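Local coordinates for MGS-M4 (Unidentified, PDB 4Q3M), which probably catalyses the nicotinamide-cofactor-dependent reduction of carbonyl compounds, as an aldo-keto reductase whose own substrate is unknown, at residues 10-15 with 100-105; 41-46 with 228-233; 155-160 with 168-173; 196-201 with 257-262. One frame throughout, in Å; residues are numbered along the deposited sequence.

Contact 1. Residues 10-15 with 100-105; sequences YEMPII and IDLYLI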
loop_
_atom_site.group_PDB
_atom_site.type_symbol
_atom_site.label_atom_id
_atom_site.label_comp_id
_atom_site.label_asym_id
_atom_site.label_seq_id
_atom_site.Cartn_x
_atom_site.Cartn_y
_atom_site.Cartn_z
ATOM N N TYR A 10 12.999 -24.932 10.752
ATOM C CA TYR A 10 13.651 -24.167 11.809
ATOM C C TYR A 10 12.611 -23.436 12.652
ATOM O O TYR A 10 11.769 -22.711 12.124
ATOM C CB TYR A 10 14.655 -23.173 11.221
ATOM C CG TYR A 10 15.644 -22.640 12.233
ATOM C CD1 TYR A 10 16.754 -23.387 12.606
ATOM C CD2 TYR A 10 15.470 -21.390 12.815
ATOM C CE1 TYR A 10 17.663 -22.907 13.530
ATOM C CE2 TYR A 10 16.374 -20.902 13.742
ATOM C CZ TYR A 10 17.467 -21.664 14.095
ATOM O OH TYR A 10 18.371 -21.184 15.015
ATOM N N GLU A 11 12.674 -23.634 13.965
ATOM C CA GLU A 11 11.683 -23.063 14.869
ATOM C C GLU A 11 11.912 -21.576 15.115
ATOM O O GLU A 11 13.047 -21.098 15.118
ATOM C CB GLU A 11 11.679 -23.816 16.202
ATOM C CG GLU A 11 11.137 -25.231 16.104
ATOM C CD GLU A 11 11.101 -25.936 17.445
ATOM O OE1 GLU A 11 11.611 -25.365 18.431
ATOM O OE2 GLU A 11 10.560 -27.060 17.512
ATOM N N MET A 12 10.816 -20.857 15.321
ATOM C CA MET A 12 10.857 -19.420 15.555
ATOM C C MET A 12 9.798 -19.032 16.578
ATOM O O MET A 12 8.605 -19.217 16.333
ATOM C CB MET A 12 10.642 -18.659 14.246
ATOM C CG MET A 12 10.679 -17.145 14.375
ATOM S SD MET A 12 10.269 -16.327 12.819
ATOM C CE MET A 12 10.564 -14.614 13.244
ATOM N N PRO A 13 10.233 -18.512 17.738
ATOM C CA PRO A 13 9.311 -18.052 18.784
ATOM C C PRO A 13 8.275 -17.081 18.227
ATOM O O PRO A 13 8.641 -16.045 17.671
ATOM C CB PRO A 13 10.238 -17.359 19.784
ATOM C CG PRO A 13 11.543 -18.058 19.614
ATOM C CD PRO A 13 11.641 -18.373 18.146
ATOM N N ILE A 14 7.000 -17.424 18.374
ATOM C CA ILE A 14 5.918 -16.670 17.748
ATOM C C ILE A 14 5.817 -15.248 18.300
ATOM O O ILE A 14 5.211 -14.375 17.680
ATOM C CB ILE A 14 4.561 -17.392 17.922
ATOM C CG1 ILE A 14 3.576 -16.960 16.833
ATOM C CG2 ILE A 14 3.995 -17.161 19.316
ATOM C CD1 ILE A 14 2.265 -17.711 16.862
ATOM N N ILE A 15 6.420 -15.017 19.462
ATOM C CA ILE A 15 6.492 -13.674 20.020
ATOM C C ILE A 15 7.951 -13.276 20.221
ATOM O O ILE A 15 8.812 -14.127 20.447
ATOM C CB ILE A 15 5.723 -13.563 21.358
ATOM C CG1 ILE A 15 5.481 -12.094 21.718
ATOM C CG2 ILE A 15 6.456 -14.295 22.476
ATOM C CD1 ILE A 15 4.769 -11.899 23.032
ATOM N N ILE A 100 23.507 -15.984 12.715
ATOM C CA ILE A 100 22.267 -15.247 12.936
ATOM C C ILE A 100 21.066 -16.132 12.616
ATOM O O ILE A 100 21.072 -16.857 11.625
ATOM C CB ILE A 100 22.228 -13.957 12.088
ATOM C CG1 ILE A 100 23.243 -12.950 12.625
ATOM C CG2 ILE A 100 20.843 -13.334 12.097
ATOM C CD1 ILE A 100 23.362 -11.690 11.801
ATOM N N ASP A 101 20.045 -16.082 13.467
ATOM C CA ASP A 101 18.869 -16.928 13.299
ATOM C C ASP A 101 18.071 -16.566 12.049
ATOM O O ASP A 101 17.699 -17.441 11.267
ATOM C CB ASP A 101 17.974 -16.840 14.536
ATOM C CG ASP A 101 18.677 -17.304 15.797
ATOM O OD1 ASP A 101 18.668 -18.523 16.071
ATOM O OD2 ASP A 101 19.241 -16.450 16.514
ATOM N N LEU A 102 17.810 -15.276 11.863
ATOM C CA LEU A 102 17.029 -14.815 10.722
ATOM C C LEU A 102 17.593 -13.521 10.143
ATOM O O LEU A 102 17.914 -12.588 10.878
ATOM C CB LEU A 102 15.565 -14.620 11.123
ATOM C CG LEU A 102 14.589 -14.125 10.053
ATOM C CD1 LEU A 102 14.569 -15.065 8.858
ATOM C CD2 LEU A 102 13.194 -13.969 10.637
ATOM N N TYR A 103 17.713 -13.474 8.821
ATOM C CA TYR A 103 18.205 -12.284 8.136
ATOM C C TYR A 103 17.203 -11.851 7.070
ATOM O O TYR A 103 16.810 -12.647 6.218
ATOM C CB TYR A 103 19.578 -12.550 7.515
ATOM C CG TYR A 103 20.393 -11.304 7.254
ATOM C CD1 TYR A 103 20.475 -10.293 8.202
ATOM C CD2 TYR A 103 21.098 -11.147 6.069
ATOM C CE1 TYR A 103 21.225 -9.154 7.971
ATOM C CE2 TYR A 103 21.852 -10.010 5.829
ATOM C CZ TYR A 103 21.912 -9.018 6.785
ATOM O OH TYR A 103 22.660 -7.887 6.552
ATOM N N LEU A 104 16.790 -10.589 7.123
ATOM C CA LEU A 104 15.735 -10.096 6.244
ATOM C C LEU A 104 16.188 -8.948 5.349
ATOM O O LEU A 104 17.036 -8.142 5.733
ATOM C CB LEU A 104 14.530 -9.635 7.071
ATOM C CG LEU A 104 13.892 -10.619 8.052
ATOM C CD1 LEU A 104 12.787 -9.932 8.841
ATOM C CD2 LEU A 104 13.351 -11.834 7.324
ATOM N N ILE A 105 15.612 -8.884 4.152
ATOM C CA ILE A 105 15.724 -7.699 3.311
ATOM C C ILE A 105 14.696 -6.690 3.807
ATOM O O ILE A 105 13.497 -6.968 3.804
ATOM C CB ILE A 105 15.486 -8.015 1.822
ATOM C CG1 ILE A 105 16.419 -9.136 1.356
ATOM C CG2 ILE A 105 15.680 -6.767 0.975
ATOM C CD1 ILE A 105 16.241 -9.519 -0.099
#
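Tyr10 reaches across to Asp101 with its phenol group, and OH gives a hydrogen bond to OD1 of that aspartate at 2.9 Å. With CG set opposite the backbone N (chi1 -163°), the ring is carried off the hairpin toward residues 100-105. The carboxylate oxygen sits at the edge of the ring, in its plane, while the carboxylate as a whole is turned 39° from that plane. OD1 accepts the bond with its anti lone pair, on the side away from OD2. That second oxygen is already engaged, in a salt bridge with Arg65 and a hydrogen bond from the backbone N of Val70, so this buried acid has partners at both oxygens and its rotation is well fixed. A phenylalanine in place of Tyr10 would probably leave OD1 of Asp101 without this donor, and the ring without its polar tether to the barrel. Two residues on, Met12 points the same way. Its chain is fully extended, and the terminal methyl CE ends 3.8 Å from CD2 of Leu102, an apolar touch inside the barrel. Val156 lies against the same leucine and Phe69 also packs on it, so the methionine tip joins a layer of side chains coming from several strands. The backbones themselves stay apart, Met12 CA being 8.7 Å from Asp101 CA. Strand 11-13 pairs antiparallel with strand 3-5, and this N-terminal hairpin closes the bottom of the parallel (beta/alpha)8 barrel, a hallmark of the aldo-keto reductase fold.

Contact 2. Residues 41-46 with 228-233; sequences HIDTAM and IPKSIT. With SO4 (sulfate ion), chain G.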
loop_
_atom_site.group_PDB
_atom_site.type_symbol
_atom_site.label_atom_id
_atom_site.label_comp_id
_atom_site.label_asym_id
_atom_site.label_seq_id
_atom_site.Cartn_x
_atom_site.Cartn_y
_atom_site.Cartn_z
ATOM N N HIS A 41 13.197 -14.294 21.739
ATOM C CA HIS A 41 13.226 -13.783 20.375
ATOM C C HIS A 41 13.467 -12.276 20.380
ATOM O O HIS A 41 12.701 -11.517 20.971
ATOM C CB HIS A 41 11.917 -14.120 19.656
ATOM C CG HIS A 41 11.831 -13.589 18.258
ATOM N ND1 HIS A 41 10.634 -13.464 17.586
ATOM C CD2 HIS A 41 12.790 -13.161 17.402
ATOM C CE1 HIS A 41 10.858 -12.975 16.379
ATOM N NE2 HIS A 41 12.157 -12.782 16.243
ATOM N N ILE A 42 14.543 -11.851 19.725
ATOM C CA ILE A 42 14.883 -10.435 19.639
ATOM C C ILE A 42 14.959 -9.990 18.182
ATOM O O ILE A 42 15.606 -10.639 17.359
ATOM C CB ILE A 42 16.224 -10.131 20.336
ATOM C CG1 ILE A 42 16.231 -10.692 21.760
ATOM C CG2 ILE A 42 16.489 -8.633 20.351
ATOM C CD1 ILE A 42 15.259 -10.006 22.694
ATOM N N ASP A 43 14.294 -8.883 17.866
ATOM C CA ASP A 43 14.246 -8.381 16.498
ATOM C C ASP A 43 14.938 -7.026 16.372
ATOM O O ASP A 43 14.505 -6.041 16.970
ATOM C CB ASP A 43 12.795 -8.275 16.024
ATOM C CG ASP A 43 12.683 -7.820 14.581
ATOM O OD1 ASP A 43 12.653 -8.688 13.684
ATOM O OD2 ASP A 43 12.621 -6.595 14.345
ATOM N N THR A 44 16.011 -6.981 15.589
ATOM C CA THR A 44 16.756 -5.742 15.386
ATOM C C THR A 44 17.055 -5.502 13.907
ATOM O O THR A 44 16.568 -6.228 13.041
ATOM C CB THR A 44 18.079 -5.743 16.181
ATOM O OG1 THR A 44 18.740 -4.482 16.018
ATOM C CG2 THR A 44 18.996 -6.861 15.705
ATOM N N ALA A 45 17.850 -4.471 13.632
ATOM C CA ALA A 45 18.245 -4.121 12.270
ATOM C C ALA A 45 19.428 -3.159 12.297
ATOM O O ALA A 45 19.685 -2.513 13.312
ATOM C CB ALA A 45 17.077 -3.509 11.509
ATOM N N MET A 46 20.141 -3.061 11.179
ATOM C CA MET A 46 21.318 -2.201 11.129
ATOM C C MET A 46 20.925 -0.725 11.178
ATOM O O MET A 46 21.684 0.098 11.689
ATOM C CB MET A 46 22.162 -2.499 9.882
ATOM C CG MET A 46 21.805 -1.711 8.625
ATOM S SD MET A 46 22.555 -0.069 8.509
ATOM C CE MET A 46 24.183 -0.385 9.187
ATOM N N ILE A 228 6.016 -9.080 16.954
ATOM C CA ILE A 228 7.153 -8.461 17.628
ATOM C C ILE A 228 6.858 -7.031 18.085
ATOM O O ILE A 228 7.270 -6.068 17.440
ATOM C CB ILE A 228 8.398 -8.450 16.717
ATOM C CG1 ILE A 228 8.000 -8.131 15.274
ATOM C CG2 ILE A 228 9.106 -9.792 16.771
ATOM C CD1 ILE A 228 9.173 -7.877 14.358
ATOM N N PRO A 229 6.144 -6.888 19.213
ATOM C CA PRO A 229 5.839 -5.554 19.744
ATOM C C PRO A 229 7.078 -4.833 20.270
ATOM O O PRO A 229 7.867 -5.417 21.013
ATOM C CB PRO A 229 4.850 -5.844 20.878
ATOM C CG PRO A 229 5.142 -7.248 21.284
ATOM C CD PRO A 229 5.547 -7.960 20.028
ATOM N N LYS A 230 7.239 -3.572 19.881
ATOM C CA LYS A 230 8.379 -2.769 20.311
ATOM C C LYS A 230 8.068 -2.026 21.606
ATOM O O LYS A 230 6.963 -1.511 21.781
ATOM C CB LYS A 230 8.775 -1.773 19.219
ATOM C CG LYS A 230 8.945 -2.388 17.840
ATOM C CD LYS A 230 9.199 -1.321 16.787
ATOM C CE LYS A 230 9.198 -1.911 15.385
ATOM N NZ LYS A 230 10.321 -2.866 15.178
ATOM N N SER A 231 9.049 -1.970 22.503
ATOM C CA SER A 231 8.896 -1.270 23.776
ATOM C C SER A 231 10.231 -1.114 24.498
ATOM O O SER A 231 11.142 -1.922 24.320
ATOM C CB SER A 231 7.906 -2.007 24.682
ATOM O OG SER A 231 7.694 -1.299 25.891
ATOM N N ILE A 232 10.340 -0.068 25.311
ATOM C CA ILE A 232 11.503 0.122 26.170
ATOM C C ILE A 232 11.065 0.265 27.622
ATOM O O ILE A 232 11.889 0.470 28.514
ATOM C CB ILE A 232 12.328 1.359 25.767
ATOM C CG1 ILE A 232 11.460 2.619 25.810
ATOM C CG2 ILE A 232 12.945 1.163 24.391
ATOM C CD1 ILE A 232 12.231 3.900 25.568
ATOM N N THR A 233 9.759 0.159 27.849
ATOM C CA THR A 233 9.202 0.222 29.194
ATOM C C THR A 233 9.005 -1.186 29.746
ATOM O O THR A 233 8.116 -1.909 29.297
ATOM C CB THR A 233 7.861 0.976 29.218
ATOM O OG1 THR A 233 8.016 2.252 28.585
ATOM C CG2 THR A 233 7.385 1.175 30.648
HETATM S S SO4 G . 4.517 -1.407 18.134
HETATM O O1 SO4 G . 4.735 -0.282 19.038
HETATM O O2 SO4 G . 5.620 -1.489 17.182
HETATM O O3 SO4 G . 4.450 -2.643 18.907
HETATM O O4 SO4 G . 3.262 -1.213 17.413
#
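Strand 41-43 and the loop 228-233 approach most closely at Asp43 and Ile228, whose CA atoms are 7.2 Å apart, with no hydrogen bond passing between the two segments. Ile228 supplies the largest share of the touching surface. Its CD1 methyl lies against the flat of the Asp43 carboxylate, 3.5 Å from CG and almost as near to both oxygens, and the two side chains run roughly perpendicular. The other branch, CG2, meets CE1 of the His41 ring at 3.7 Å. Ile228 can serve both residues because CG1 stands between the backbone N and the carbonyl carbon (chi1 40°), which sends the two branches to different neighbours. The carboxylate is tied elsewhere: OD2 forms a salt bridge with Lys73, and OD1 accepts a hydrogen bond from Gln158. NZ of Lys230 comes no nearer than 4.5 Å to OD2 of Asp43, beyond salt-bridge range. The backbone N of Lys230 holds O3 of a sulfate at 3.1 Å, helped by Leu187 N and Ser189 N; Ser231 OG accepts from Thr233 N in an ST turn. In aldo-keto reductases an aspartate and lysine placed like Asp43 and Lys73 belong to the catalytic tetrad, and the sulfate, probably from the crystallisation liquor, may mark where the family holds cofactor phosphate. An apolar methyl thus packs on one face of a polar network, while backbone N-H groups beside it hold an anion.

Contact 3. Residues 155-160 with 168-173; sequences MVNQVE and HFLHDY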
loop_
_atom_site.group_PDB
_atom_site.type_symbol
_atom_site.label_atom_id
_atom_site.label_comp_id
_atom_site.label_asym_id
_atom_site.label_seq_id
_atom_site.Cartn_x
_atom_site.Cartn_y
_atom_site.Cartn_z
ATOM N N MET A 155 11.401 -17.573 3.650
ATOM C CA MET A 155 10.841 -18.260 4.805
ATOM C C MET A 155 9.993 -17.327 5.660
ATOM O O MET A 155 9.057 -17.767 6.329
ATOM C CB MET A 155 11.964 -18.871 5.647
ATOM C CG MET A 155 12.947 -19.707 4.842
ATOM S SD MET A 155 14.337 -20.309 5.818
ATOM C CE MET A 155 15.305 -21.130 4.554
ATOM N N VAL A 156 10.323 -16.039 5.639
ATOM C CA VAL A 156 9.635 -15.053 6.467
ATOM C C VAL A 156 9.390 -13.749 5.709
ATOM O O VAL A 156 10.272 -13.257 5.005
ATOM C CB VAL A 156 10.437 -14.744 7.758
ATOM C CG1 VAL A 156 9.838 -13.558 8.505
ATOM C CG2 VAL A 156 10.503 -15.969 8.660
ATOM N N ASN A 157 8.185 -13.202 5.846
ATOM C CA ASN A 157 7.879 -11.873 5.330
ATOM C C ASN A 157 7.367 -10.966 6.445
ATOM O O ASN A 157 6.210 -11.068 6.857
ATOM C CB ASN A 157 6.850 -11.953 4.199
ATOM C CG ASN A 157 6.613 -10.610 3.529
ATOM O OD1 ASN A 157 7.434 -9.698 3.628
ATOM N ND2 ASN A 157 5.483 -10.483 2.841
ATOM N N GLN A 158 8.229 -10.084 6.940
ATOM C CA GLN A 158 7.851 -9.183 8.024
ATOM C C GLN A 158 7.214 -7.903 7.490
ATOM O O GLN A 158 7.884 -7.077 6.871
ATOM C CB GLN A 158 9.062 -8.838 8.893
ATOM C CG GLN A 158 8.720 -7.935 10.068
ATOM C CD GLN A 158 9.933 -7.542 10.887
ATOM O OE1 GLN A 158 10.170 -6.360 11.135
ATOM N NE2 GLN A 158 10.706 -8.533 11.317
ATOM N N VAL A 159 5.918 -7.743 7.736
ATOM C CA VAL A 159 5.188 -6.577 7.250
ATOM C C VAL A 159 4.313 -5.956 8.333
ATOM O O VAL A 159 3.965 -6.611 9.317
ATOM C CB VAL A 159 4.299 -6.931 6.042
ATOM C CG1 VAL A 159 5.153 -7.272 4.828
ATOM C CG2 VAL A 159 3.363 -8.079 6.389
ATOM N N GLU A 160 3.965 -4.687 8.141
ATOM C CA GLU A 160 3.064 -3.983 9.044
ATOM C C GLU A 160 1.711 -4.678 9.097
ATOM O O GLU A 160 0.996 -4.740 8.098
ATOM C CB GLU A 160 2.886 -2.529 8.609
ATOM C CG GLU A 160 1.790 -1.791 9.363
ATOM C CD GLU A 160 1.369 -0.508 8.675
ATOM O OE1 GLU A 160 2.098 -0.048 7.772
ATOM O OE2 GLU A 160 0.302 0.036 9.033
ATOM N N HIS A 168 -5.246 -9.840 5.245
ATOM C CA HIS A 168 -5.713 -11.210 5.046
ATOM C C HIS A 168 -5.326 -11.761 3.676
ATOM O O HIS A 168 -5.077 -12.958 3.527
ATOM C CB HIS A 168 -7.230 -11.290 5.230
ATOM C CG HIS A 168 -7.671 -11.140 6.651
ATOM N ND1 HIS A 168 -7.838 -12.216 7.496
ATOM C CD2 HIS A 168 -7.975 -10.039 7.379
ATOM C CE1 HIS A 168 -8.228 -11.785 8.683
ATOM N NE2 HIS A 168 -8.317 -10.468 8.639
ATOM N N PHE A 169 -5.280 -10.884 2.678
ATOM C CA PHE A 169 -4.915 -11.283 1.324
ATOM C C PHE A 169 -3.448 -11.692 1.260
ATOM O O PHE A 169 -3.113 -12.768 0.763
ATOM C CB PHE A 169 -5.193 -10.147 0.337
ATOM C CG PHE A 169 -4.980 -10.526 -1.101
ATOM C CD1 PHE A 169 -6.015 -11.060 -1.850
ATOM C CD2 PHE A 169 -3.747 -10.342 -1.708
ATOM C CE1 PHE A 169 -5.825 -11.409 -3.174
ATOM C CE2 PHE A 169 -3.551 -10.691 -3.031
ATOM C CZ PHE A 169 -4.591 -11.223 -3.765
ATOM N N LEU A 170 -2.579 -10.822 1.765
ATOM C CA LEU A 170 -1.145 -11.082 1.791
ATOM C C LEU A 170 -0.829 -12.300 2.652
ATOM O O LEU A 170 0.036 -13.108 2.310
ATOM C CB LEU A 170 -0.391 -9.857 2.311
ATOM C CG LEU A 170 1.129 -9.975 2.437
ATOM C CD1 LEU A 170 1.763 -10.251 1.082
ATOM C CD2 LEU A 170 1.713 -8.717 3.060
ATOM N N HIS A 171 -1.543 -12.425 3.767
ATOM C CA HIS A 171 -1.374 -13.551 4.677
ATOM C C HIS A 171 -1.694 -14.869 3.981
ATOM O O HIS A 171 -0.936 -15.834 4.081
ATOM C CB HIS A 171 -2.264 -13.381 5.910
ATOM C CG HIS A 171 -2.023 -14.404 6.976
ATOM N ND1 HIS A 171 -2.965 -14.714 7.934
ATOM C CD2 HIS A 171 -0.947 -15.181 7.241
ATOM C CE1 HIS A 171 -2.480 -15.641 8.741
ATOM N NE2 HIS A 171 -1.257 -15.941 8.343
ATOM N N ASP A 172 -2.821 -14.900 3.276
ATOM C CA ASP A 172 -3.236 -16.093 2.550
ATOM C C ASP A 172 -2.226 -16.464 1.472
ATOM O O ASP A 172 -1.911 -17.639 1.293
ATOM C CB ASP A 172 -4.619 -15.894 1.927
ATOM C CG ASP A 172 -5.738 -16.001 2.945
ATOM O OD1 ASP A 172 -5.498 -16.559 4.037
ATOM O OD2 ASP A 172 -6.859 -15.534 2.650
ATOM N N TYR A 173 -1.720 -15.461 0.759
ATOM C CA TYR A 173 -0.720 -15.700 -0.275
ATOM C C TYR A 173 0.530 -16.344 0.313
ATOM O O TYR A 173 1.037 -17.332 -0.219
ATOM C CB TYR A 173 -0.342 -14.403 -0.994
ATOM C CG TYR A 173 0.818 -14.588 -1.949
ATOM C CD1 TYR A 173 0.615 -15.080 -3.232
ATOM C CD2 TYR A 173 2.118 -14.289 -1.561
ATOM C CE1 TYR A 173 1.672 -15.262 -4.102
ATOM C CE2 TYR A 173 3.179 -14.470 -2.422
ATOM C CZ TYR A 173 2.952 -14.954 -3.691
ATOM O OH TYR A 173 4.013 -15.134 -4.547
#
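Within one beta-alpha-beta unit of the barrel, made of strand 156-160, helix 168-176 and strand 180-184, Leu170 of the helix rests on Val159 and Asn157 of the first strand. Both strand residues point outward to the helix layer, and the backbones are held well apart, with Val159 CA 9.5 Å from Leu170 CA. The leucine bridges that gap by putting CG opposite its own backbone N (chi1 178°), which drives both methyls at the sheet. CD2 meets Val159 tip to tip, 3.8 Å from CG2 and only slightly farther from CG1, so it is set against the fork of the valine. CD1 turns to the amide of Asn157 and comes within 4.1 Å of ND2, the two side chains crossing near a right angle. This amide nitrogen is not spent on the leucine: it donates a hydrogen bond to the carbonyl O of Phe138. Leu143, from helix 140-149, also packs on Asn157, and Leu181 of the following strand on Val159, so Leu170 fits into a seam of hydrophobic groups shared by neighbouring units. Farther round the helix, Phe169 packs on Asp270 of the second subunit. Across this buried seam the two segments are held by apolar packing, with no hydrogen bond between them, and the amide nitrogen of Asn157, the polar atom facing the leucine, is satisfied by the carbonyl O of Phe138.

Contact 4. Residues 196-201 with 257-262; sequences LSNETM and RSVNTG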
loop_
_atom_site.group_PDB
_atom_site.type_symbol
_atom_site.label_atom_id
_atom_site.label_comp_id
_atom_site.label_asym_id
_atom_site.label_seq_id
_atom_site.Cartn_x
_atom_site.Cartn_y
_atom_site.Cartn_z
ATOM N N LEU A 196 -5.898 1.973 21.306
ATOM C CA LEU A 196 -6.310 2.104 22.699
ATOM C C LEU A 196 -7.700 2.723 22.825
ATOM O O LEU A 196 -8.378 2.543 23.835
ATOM C CB LEU A 196 -5.295 2.938 23.482
ATOM C CG LEU A 196 -3.878 2.369 23.579
ATOM C CD1 LEU A 196 -3.005 3.247 24.463
ATOM C CD2 LEU A 196 -3.902 0.935 24.092
ATOM N N SER A 197 -8.118 3.453 21.795
ATOM C CA SER A 197 -9.418 4.112 21.807
ATOM C C SER A 197 -10.496 3.247 21.166
ATOM O O SER A 197 -11.680 3.578 21.217
ATOM C CB SER A 197 -9.341 5.460 21.087
ATOM O OG SER A 197 -9.078 5.284 19.706
ATOM N N ASN A 198 -10.079 2.140 20.560
ATOM C CA ASN A 198 -11.003 1.262 19.851
ATOM C C ASN A 198 -12.016 0.618 20.788
ATOM O O ASN A 198 -11.648 -0.107 21.711
ATOM C CB ASN A 198 -10.233 0.177 19.095
ATOM C CG ASN A 198 -11.130 -0.652 18.198
ATOM O OD1 ASN A 198 -11.710 -1.648 18.631
ATOM N ND2 ASN A 198 -11.250 -0.243 16.942
ATOM N N GLU A 199 -13.293 0.892 20.541
ATOM C CA GLU A 199 -14.374 0.375 21.371
ATOM C C GLU A 199 -14.428 -1.148 21.385
ATOM O O GLU A 199 -14.619 -1.763 22.436
ATOM C CB GLU A 199 -15.717 0.915 20.890
ATOM C CG GLU A 199 -16.891 0.331 21.645
ATOM C CD GLU A 199 -18.214 0.672 21.007
ATOM O OE1 GLU A 199 -18.248 0.867 19.774
ATOM O OE2 GLU A 199 -19.221 0.763 21.740
ATOM N N THR A 200 -14.275 -1.750 20.210
ATOM C CA THR A 200 -14.327 -3.200 20.084
ATOM C C THR A 200 -13.165 -3.846 20.828
ATOM O O THR A 200 -13.355 -4.808 21.571
ATOM C CB THR A 200 -14.306 -3.638 18.610
ATOM O OG1 THR A 200 -15.399 -3.030 17.911
ATOM C CG2 THR A 200 -14.419 -5.150 18.499
ATOM N N MET A 201 -11.964 -3.308 20.634
ATOM C CA MET A 201 -10.783 -3.800 21.336
ATOM C C MET A 201 -10.923 -3.614 22.844
ATOM O O MET A 201 -10.486 -4.459 23.626
ATOM C CB MET A 201 -9.522 -3.087 20.842
ATOM C CG MET A 201 -9.124 -3.414 19.411
ATOM S SD MET A 201 -8.810 -5.167 19.134
ATOM C CE MET A 201 -10.285 -5.610 18.222
ATOM N N ARG A 257 -12.279 -8.884 13.489
ATOM C CA ARG A 257 -12.204 -8.840 12.033
ATOM C C ARG A 257 -12.777 -7.541 11.462
ATOM O O ARG A 257 -12.263 -7.003 10.481
ATOM C CB ARG A 257 -12.939 -10.041 11.431
ATOM C CG ARG A 257 -12.944 -10.073 9.912
ATOM C CD ARG A 257 -11.531 -10.123 9.359
ATOM N NE ARG A 257 -11.507 -10.039 7.903
ATOM C CZ ARG A 257 -11.427 -8.902 7.220
ATOM N NH1 ARG A 257 -11.362 -7.743 7.863
ATOM N NH2 ARG A 257 -11.411 -8.921 5.895
ATOM N N SER A 258 -13.833 -7.036 12.091
ATOM C CA SER A 258 -14.551 -5.874 11.576
ATOM C C SER A 258 -13.810 -4.556 11.793
ATOM O O SER A 258 -14.099 -3.564 11.124
ATOM C CB SER A 258 -15.938 -5.787 12.218
ATOM O OG SER A 258 -16.752 -6.878 11.824
ATOM N N VAL A 259 -12.857 -4.541 12.719
ATOM C CA VAL A 259 -12.162 -3.300 13.053
ATOM C C VAL A 259 -11.048 -2.993 12.052
ATOM O O VAL A 259 -10.289 -2.037 12.224
ATOM C CB VAL A 259 -11.585 -3.342 14.486
ATOM C CG1 VAL A 259 -12.605 -3.930 15.441
ATOM C CG2 VAL A 259 -10.303 -4.145 14.535
ATOM N N ASN A 260 -10.963 -3.800 10.999
ATOM C CA ASN A 260 -10.047 -3.528 9.898
ATOM C C ASN A 260 -10.516 -2.328 9.086
ATOM O O ASN A 260 -11.679 -2.252 8.691
ATOM C CB ASN A 260 -9.913 -4.752 8.991
ATOM C CG ASN A 260 -8.869 -4.562 7.905
ATOM O OD1 ASN A 260 -7.720 -4.224 8.186
ATOM N ND2 ASN A 260 -9.268 -4.770 6.656
ATOM N N THR A 261 -9.609 -1.388 8.839
ATOM C CA THR A 261 -9.939 -0.198 8.065
ATOM C C THR A 261 -9.157 -0.163 6.758
ATOM O O THR A 261 -9.633 0.365 5.752
ATOM C CB THR A 261 -9.654 1.092 8.858
ATOM O OG1 THR A 261 -8.247 1.207 9.100
ATOM C CG2 THR A 261 -10.398 1.077 10.186
ATOM N N GLY A 262 -7.956 -0.731 6.778
ATOM C CA GLY A 262 -7.112 -0.765 5.599
ATOM C C GLY A 262 -6.224 0.458 5.488
ATOM O O GLY A 262 -5.582 0.677 4.461
#
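Val259 pushes its CG1 methyl onto the side chain of Thr200, ending 3.6 Å from CB and nearly as close to both OG1 and CG2. Its other methyl, CG2, meets CE of Met201 at 4.0 Å; the methionine chain bends at chi2 and chi3, and this bend delivers its tip to the valine. Asn198 comes in from a third side, its ND2 lying 4.0 Å from Val259 CB. Asn198 is also the N-cap of helix 199-207: OD1 accepts from Met201 N with an N-H...O angle of 164°, in the carbonyl plane. An alanine here would probably leave that backbone N-H of the first turn without its cap and open a gap beside the valine. Val259 itself rides on a type I beta turn from Arg257 to Asn260, where the chain leaves helix 250-257, and whose closing bond from Asn260 N to Arg257 O is weak at 3.5 Å. The contact therefore joins the start of one helix to the end of another on the outside of the barrel, and Val163 packs against both Met201 and Val259. From the same turn Arg257 reaches Asp273 of the second subunit in a salt bridge.

Contacts 1, 2 and 3 all reach the parallel sheet of the barrel, contact 3 from its outer, helix-covered side. Contacts 1 and 2 are centred about 13 Å apart and touch through Met12 and His41; contact 1 meets contact 3 where Leu102 and Leu104 pack on Val156. Gln158 links contact 3 to contact 2 through its probable hydrogen bond with Asp43. Along the chain, contacts 1 and 2 cross, while contact 3 falls between the two segments of contact 2. Contact 4 lies on the periphery, about 29 Å from contact 1 between centres, yet it touches contact 3 near His168 and Arg257. Floor, likely active-site rim, helix layer and subunit-facing periphery are thus each represented.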